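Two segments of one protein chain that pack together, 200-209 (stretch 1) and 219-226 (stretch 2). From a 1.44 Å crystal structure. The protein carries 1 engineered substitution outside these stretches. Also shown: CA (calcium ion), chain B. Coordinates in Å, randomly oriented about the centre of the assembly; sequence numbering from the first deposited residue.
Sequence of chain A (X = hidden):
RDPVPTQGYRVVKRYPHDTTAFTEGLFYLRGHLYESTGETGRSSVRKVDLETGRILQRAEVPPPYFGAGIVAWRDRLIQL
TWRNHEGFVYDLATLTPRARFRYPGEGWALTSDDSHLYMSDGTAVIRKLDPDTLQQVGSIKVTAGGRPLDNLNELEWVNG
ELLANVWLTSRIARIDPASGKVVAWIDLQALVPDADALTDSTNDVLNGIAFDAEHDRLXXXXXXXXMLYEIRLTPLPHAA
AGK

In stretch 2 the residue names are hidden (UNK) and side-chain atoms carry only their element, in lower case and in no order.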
ATOM      1  N   ASP A 200      -6.577 -16.545   2.888  1.00 29.25           N
ATOM      2  CA  ASP A 200      -6.816 -15.899   1.570  1.00 31.24           C
ATOM      3  C   ASP A 200      -6.634 -14.395   1.655  1.00 30.99           C
ATOM      4  O   ASP A 200      -6.277 -13.861   2.754  1.00 30.93           O
ATOM      5  CB  ASP A 200      -8.143 -16.341   0.964  1.00 31.99           C
ATOM      6  CG  ASP A 200      -9.295 -15.923   1.774  1.00 36.81           C
ATOM      7  OD1 ASP A 200     -10.251 -16.720   1.886  1.00 42.86           O
ATOM      8  OD2 ASP A 200      -9.230 -14.763   2.212  1.00 35.88           O
ATOM      9  N   SER A 201      -6.798 -13.662   0.547  1.00 34.13           N
ATOM     10  CA  SER A 201      -6.362 -12.288   0.535  1.00 33.30           C
ATOM     11  C   SER A 201      -7.328 -11.396   1.323  1.00 34.12           C
ATOM     12  O   SER A 201      -7.059 -10.234   1.520  1.00 30.45           O
ATOM     13  CB  SER A 201      -6.176 -11.689  -0.883  1.00 36.10           C
ATOM     14  OG  SER A 201      -7.418 -11.759  -1.542  1.00 40.89           O
ATOM     15  N   THR A 202      -8.410 -11.973   1.794  1.00 33.53           N
ATOM     16  CA  THR A 202      -9.342 -11.272   2.670  1.00 34.07           C
ATOM     17  C   THR A 202      -9.068 -11.463   4.151  1.00 33.71           C
ATOM     18  O   THR A 202      -9.732 -10.777   4.986  1.00 34.10           O
ATOM     19  CB  THR A 202     -10.798 -11.726   2.371  1.00 34.51           C
ATOM     20  OG1 THR A 202     -11.094 -12.963   3.066  1.00 36.13           O
ATOM     21  CG2 THR A 202     -11.112 -11.877   0.847  1.00 36.02           C
ATOM     22  N   ASN A 203      -8.155 -12.396   4.518  1.00 30.34           N
ATOM     23  CA  ASN A 203      -7.863 -12.816   5.937  1.00 30.74           C
ATOM     24  C   ASN A 203      -6.891 -11.759   6.525  1.00 27.77           C
ATOM     25  O   ASN A 203      -6.734 -10.745   5.912  1.00 28.76           O
ATOM     26  CB  ASN A 203      -7.294 -14.258   5.995  1.00 31.08           C
ATOM     27  CG  ASN A 203      -8.378 -15.286   5.847  1.00 35.24           C
ATOM     28  OD1 ASN A 203      -8.178 -16.305   5.194  1.00 33.78           O
ATOM     29  ND2 ASN A 203      -9.570 -15.035   6.451  1.00 39.11           N
ATOM     30  N   ASP A 204      -6.135 -12.046   7.610  1.00 27.38           N
ATOM     31  CA  ASP A 204      -5.358 -10.932   8.239  1.00 27.24           C
ATOM     32  C   ASP A 204      -3.969 -10.681   7.605  1.00 27.52           C
ATOM     33  O   ASP A 204      -2.891 -10.813   8.287  1.00 28.44           O
ATOM     34  CB  ASP A 204      -5.278 -11.156   9.789  1.00 27.97           C
ATOM     35  CG  ASP A 204      -6.652 -11.218  10.485  1.00 31.15           C
ATOM     36  OD1 ASP A 204      -6.683 -11.372  11.761  1.00 36.63           O
ATOM     37  OD2 ASP A 204      -7.714 -11.144   9.800  1.00 35.08           O
ATOM     38  N   VAL A 205      -3.984 -10.408   6.291  1.00 27.65           N
ATOM     39  CA  VAL A 205      -2.770 -10.280   5.522  1.00 26.42           C
ATOM     40  C   VAL A 205      -2.201  -8.896   5.767  1.00 21.88           C
ATOM     41  O   VAL A 205      -2.933  -7.896   6.055  1.00 20.96           O
ATOM     42  CB  VAL A 205      -2.974 -10.425   4.012  1.00 27.72           C
ATOM     43  CG1 VAL A 205      -3.238 -11.917   3.602  1.00 30.68           C
ATOM     44  CG2 VAL A 205      -4.057  -9.526   3.495  1.00 28.47           C
ATOM     45  N   LEU A 206      -0.873  -8.768   5.612  1.00 21.67           N
ATOM     46  CA  LEU A 206      -0.216  -7.439   5.530  1.00 19.57           C
ATOM     47  C   LEU A 206      -0.837  -6.715   4.351  1.00 19.30           C
ATOM     48  O   LEU A 206      -1.026  -7.323   3.261  1.00 21.01           O
ATOM     49  CB  LEU A 206       1.314  -7.641   5.350  1.00 21.38           C
ATOM     50  CG  LEU A 206       2.187  -6.389   5.659  1.00 22.71           C
ATOM     51  CD1 LEU A 206       3.633  -6.769   6.013  1.00 25.62           C
ATOM     52  CD2 LEU A 206       2.257  -5.374   4.548  1.00 24.59           C
ATOM     53  N   ASN A 207      -1.178  -5.464   4.532  1.00 17.15           N
ATOM     54  CA  ASN A 207      -1.857  -4.774   3.440  1.00 16.41           C
ATOM     55  C   ASN A 207      -1.610  -3.289   3.503  1.00 15.73           C
ATOM     56  O   ASN A 207      -2.234  -2.524   2.760  1.00 18.28           O
ATOM     57  CB  ASN A 207      -3.353  -5.094   3.437  1.00 17.84           C
ATOM     58  CG  ASN A 207      -3.904  -5.188   2.099  1.00 20.36           C
ATOM     59  OD1 ASN A 207      -4.681  -6.125   1.903  1.00 29.31           O
ATOM     60  ND2 ASN A 207      -3.691  -4.210   1.250  1.00 27.51           N
ATOM     61  N   GLY A 208      -0.713  -2.812   4.371  1.00 15.71           N
ATOM     62  CA  GLY A 208      -0.465  -1.370   4.473  1.00 16.08           C
ATOM     63  C   GLY A 208       1.030  -1.182   4.650  1.00 15.30           C
ATOM     64  O   GLY A 208       1.583  -1.785   5.613  1.00 16.19           O
ATOM     65  N   ILE A 209       1.666  -0.439   3.782  1.00 14.69           N
ATOM     66  CA  ILE A 209       3.080  -0.113   3.908  1.00 15.29           C
ATOM     67  C   ILE A 209       3.156   1.402   3.753  1.00 14.53           C
ATOM     68  O   ILE A 209       2.742   1.902   2.682  1.00 16.18           O
ATOM     69  CB  ILE A 209       3.965  -0.800   2.835  1.00 15.60           C
ATOM     70  CG1 ILE A 209       3.783  -2.335   2.903  1.00 16.84           C
ATOM     71  CG2 ILE A 209       5.405  -0.369   3.098  1.00 16.99           C
ATOM     72  CD1 ILE A 209       4.367  -3.030   1.660  1.00 19.45           C
ATOM     73  N   UNK A 219       6.400   2.026   8.115  1.00 15.45           N
ATOM     74  CA  UNK A 219       5.375   1.403   8.934  1.00 15.15           C
ATOM     75  C   UNK A 219       4.658   0.301   8.134  1.00 14.74           C
ATOM     76  O   UNK A 219       4.390   0.463   6.936  1.00 15.58           O
ATOM     77  c   UNK A 219       5.478   5.952  10.069  1.00 20.10           C
ATOM     78  c   UNK A 219       5.268   3.538  11.374  1.00 18.09           C
ATOM     79  c   UNK A 219       4.309   2.467   9.265  1.00 16.17           C
ATOM     80  c   UNK A 219       5.860   5.850  11.385  1.00 19.68           C
ATOM     81  c   UNK A 219       4.994   4.871   9.397  1.00 18.56           C
ATOM     82  c   UNK A 219       5.741   4.662  12.055  1.00 19.31           C
ATOM     83  c   UNK A 219       4.870   3.651  10.036  1.00 15.63           C
ATOM     84  N   UNK A 220       4.280  -0.773   8.829  1.00 14.95           N
ATOM     85  CA  UNK A 220       3.507  -1.815   8.201  1.00 15.25           C
ATOM     86  C   UNK A 220       2.322  -2.242   9.085  1.00 15.92           C
ATOM     87  O   UNK A 220       2.465  -2.295  10.336  1.00 16.12           O
ATOM     88  c   UNK A 220       5.460  -2.717   6.881  1.00 18.08           C
ATOM     89  c   UNK A 220       4.359  -3.075   7.833  1.00 16.42           C
ATOM     90  c   UNK A 220       4.982  -3.719   9.018  1.00 20.44           C
ATOM     91  N   UNK A 221       1.194  -2.543   8.489  1.00 15.46           N
ATOM     92  CA  UNK A 221       0.106  -3.159   9.231  1.00 15.84           C
ATOM     93  C   UNK A 221      -0.740  -3.972   8.266  1.00 15.67           C
ATOM     94  O   UNK A 221      -0.361  -4.150   7.094  1.00 16.05           O
ATOM     95  c   UNK A 221      -0.751  -2.124   9.984  1.00 15.87           C
ATOM     96  o   UNK A 221      -1.575  -2.812  10.957  1.00 17.00           O
ATOM     97  c   UNK A 221      -1.626  -1.238   9.111  1.00 16.67           C
ATOM     98  N   UNK A 222      -1.827  -4.568   8.738  1.00 16.35           N
ATOM     99  CA  UNK A 222      -2.645  -5.402   7.861  1.00 17.43           C
ATOM    100  C   UNK A 222      -4.034  -5.583   8.405  1.00 15.41           C
ATOM    101  O   UNK A 222      -4.419  -4.950   9.440  1.00 16.81           O
ATOM    102  N   UNK A 223      -4.822  -6.359   7.667  1.00 16.67           N
ATOM    103  CA  UNK A 223      -6.244  -6.460   7.931  1.00 16.54           C
ATOM    104  C   UNK A 223      -6.481  -6.992   9.308  1.00 16.22           C
ATOM    105  O   UNK A 223      -6.051  -8.083   9.672  1.00 17.87           O
ATOM    106  c   UNK A 223      -6.797  -6.847   5.472  1.00 19.57           C
ATOM    107  c   UNK A 223      -7.721  -7.685   4.537  1.00 20.61           C
ATOM    108  c   UNK A 223      -7.587  -7.221   3.114  1.00 26.24           C
ATOM    109  n   UNK A 223      -8.087  -5.956   2.842  1.00 29.99           N
ATOM    110  c   UNK A 223      -6.926  -7.397   6.919  1.00 17.53           C
ATOM    111  N   UNK A 224      -7.175  -6.186  10.176  1.00 17.28           N
ATOM    112  CA  UNK A 224      -7.540  -6.613  11.526  1.00 18.83           C
ATOM    113  C   UNK A 224      -6.310  -6.831  12.447  1.00 17.67           C
ATOM    114  O   UNK A 224      -6.430  -7.389  13.539  1.00 19.15           O
ATOM    115  c   UNK A 224     -10.839  -8.347  11.137  1.00 35.49           C
ATOM    116  c   UNK A 224     -11.383 -10.669  11.304  1.00 39.49           C
ATOM    117  n   UNK A 224     -10.671  -9.684  10.726  1.00 37.53           N
ATOM    118  c   UNK A 224      -8.429  -7.864  11.562  1.00 23.38           C
ATOM    119  c   UNK A 224      -9.707  -7.563  10.732  1.00 26.25           C
ATOM    120  n   UNK A 224     -12.304 -10.402  12.324  1.00 39.59           N
ATOM    121  n   UNK A 224     -11.230 -11.939  10.906  1.00 47.69           N
ATOM    122  N   UNK A 225      -5.148  -6.330  12.012  1.00 17.73           N
ATOM    123  CA  UNK A 225      -3.963  -6.488  12.894  1.00 17.05           C
ATOM    124  C   UNK A 225      -4.178  -5.662  14.181  1.00 17.11           C
ATOM    125  O   UNK A 225      -4.687  -4.540  14.135  1.00 18.45           O
ATOM    126  c   UNK A 225      -2.826  -7.864  10.441  1.00 18.66           C
ATOM    127  c   UNK A 225      -2.695  -6.004  12.246  1.00 17.25           C
ATOM    128  n   UNK A 225      -1.949  -8.463   9.549  1.00 18.07           N
ATOM    129  c   UNK A 225      -2.151  -6.946  11.207  1.00 15.92           C
ATOM    130  c   UNK A 225       0.349  -6.239  11.095  1.00 16.65           C
ATOM    131  c   UNK A 225      -0.708  -7.939   9.732  1.00 16.19           C
ATOM    132  c   UNK A 225      -0.793  -6.970  10.758  1.00 16.88           C
ATOM    133  c   UNK A 225       0.502  -8.201   9.015  1.00 18.53           C
ATOM    134  c   UNK A 225       1.559  -6.497  10.417  1.00 17.44           C
ATOM    135  c   UNK A 225       1.633  -7.445   9.412  1.00 19.04           C
ATOM    136  N   UNK A 226      -3.688  -6.166  15.329  1.00 16.87           N
ATOM    137  CA  UNK A 226      -3.849  -5.419  16.595  1.00 17.76           C
ATOM    138  C   UNK A 226      -2.785  -4.335  16.722  1.00 18.02           C
ATOM    139  O   UNK A 226      -2.922  -3.450  17.599  1.00 20.04           O
ATOM    140  c   UNK A 226      -3.183  -7.520  15.564  1.00 19.69           C
ATOM    141  c   UNK A 226      -2.735  -7.474  17.019  1.00 20.42           C
ATOM    142  c   UNK A 226      -3.663  -6.479  17.690  1.00 19.36           C
TER
HETATM  143 CA    CA B 300       1.410   2.416   0.851  1.00 20.79          CA
HETATM  144  O   HOH W   1      -9.174 -13.325   9.121  1.00 29.01           O
HETATM  145  O   HOH W   2      -5.297  -9.988  13.809  1.00 19.13           O
HETATM  146  O   HOH W   3       0.155   3.728  -0.757  1.00 18.99           O

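Position 219 carries seven side-chain carbons, one leading to a ring of six. The ring is buried and leads away from stretch 1, and the contact is made by backbone: the O of 219 takes a CA-H...O contact from Ile 209 CA at 3.3 Å. This is Phe 219, its apolar ring suited to a buried site.

Position 220 has three carbons, one bearing the other two. Its CB lies 4.2 Å from Leu 206 CD1, and a branch carbon is 4.3 Å from Ile 209 CG1. This is Val 220; a compact, beta-branched apolar residue suits this buried strand face, which it shares with Ile 209.

At position 221 one carbon carries an oxygen and a carbon. The backbone N donates to Gly 208 O (3.0 Å), while the O accepts from both Asn 207 N (3.0 Å) and Gly 208 N (3.1 Å); these two successive donors accompany the beta bulge in stretch 1. The residue is Thr 221. Its buried hydroxyl is satisfied by a partner just outside the stretches. An ideal CB on Gly 208 would lie 3.5 Å from Thr 221 CG2, so the bare glycine leaves room for that methyl.

Position 222 has no side-chain atoms, and its CA is 3.1 Å from Val 205 O. This is Gly 222; a CB here would point toward stretch 1 and clash with Val 205 O and Leu 206 CA.

Position 223 bears four carbons in a row ending in nitrogen. Its N donates to Val 205 O (2.9 Å), and its carbon chain lies against the carbonyls of Ser 201, Thr 202 and Asn 203. This is Lys 223, long enough to carry NZ to a hydrogen bond elsewhere in the structure; its CE is 3.3 Å from Asn 207 OD1.

Position 224 shows three carbons, a nitrogen, and a carbon with two more nitrogens. The chain nitrogen forms a salt bridge with Asp 204 OD2, a weak hydrogen bond at 3.4 Å. This is Arg 224, and a water joins its NH2 to the same carboxylate oxygen. Its positive phi, 66°, fits the type II turn from Gly 222 to position 225.

Position 225 has one carbon, then fused five- and six-membered rings holding eight carbons and one nitrogen. The ring nitrogen donates to Asp 204 O (2.8 Å) near the ring plane. This is Trp 225, whose CZ2 also packs 3.8 Å from Leu 206 CB, so one side chain supplies both polar and apolar contact.

Position 226 has three carbons closing a ring onto its backbone N, without contact to stretch 1: Pro 226, exposed and not needed here.

The contact thus joins an antiparallel strand pair, bonded through its backbone and flanked by apolar packing, to a turn whose side chains grip the loop before Leu 206.

Stretch 2, residues 219-226: FVTGKRWP
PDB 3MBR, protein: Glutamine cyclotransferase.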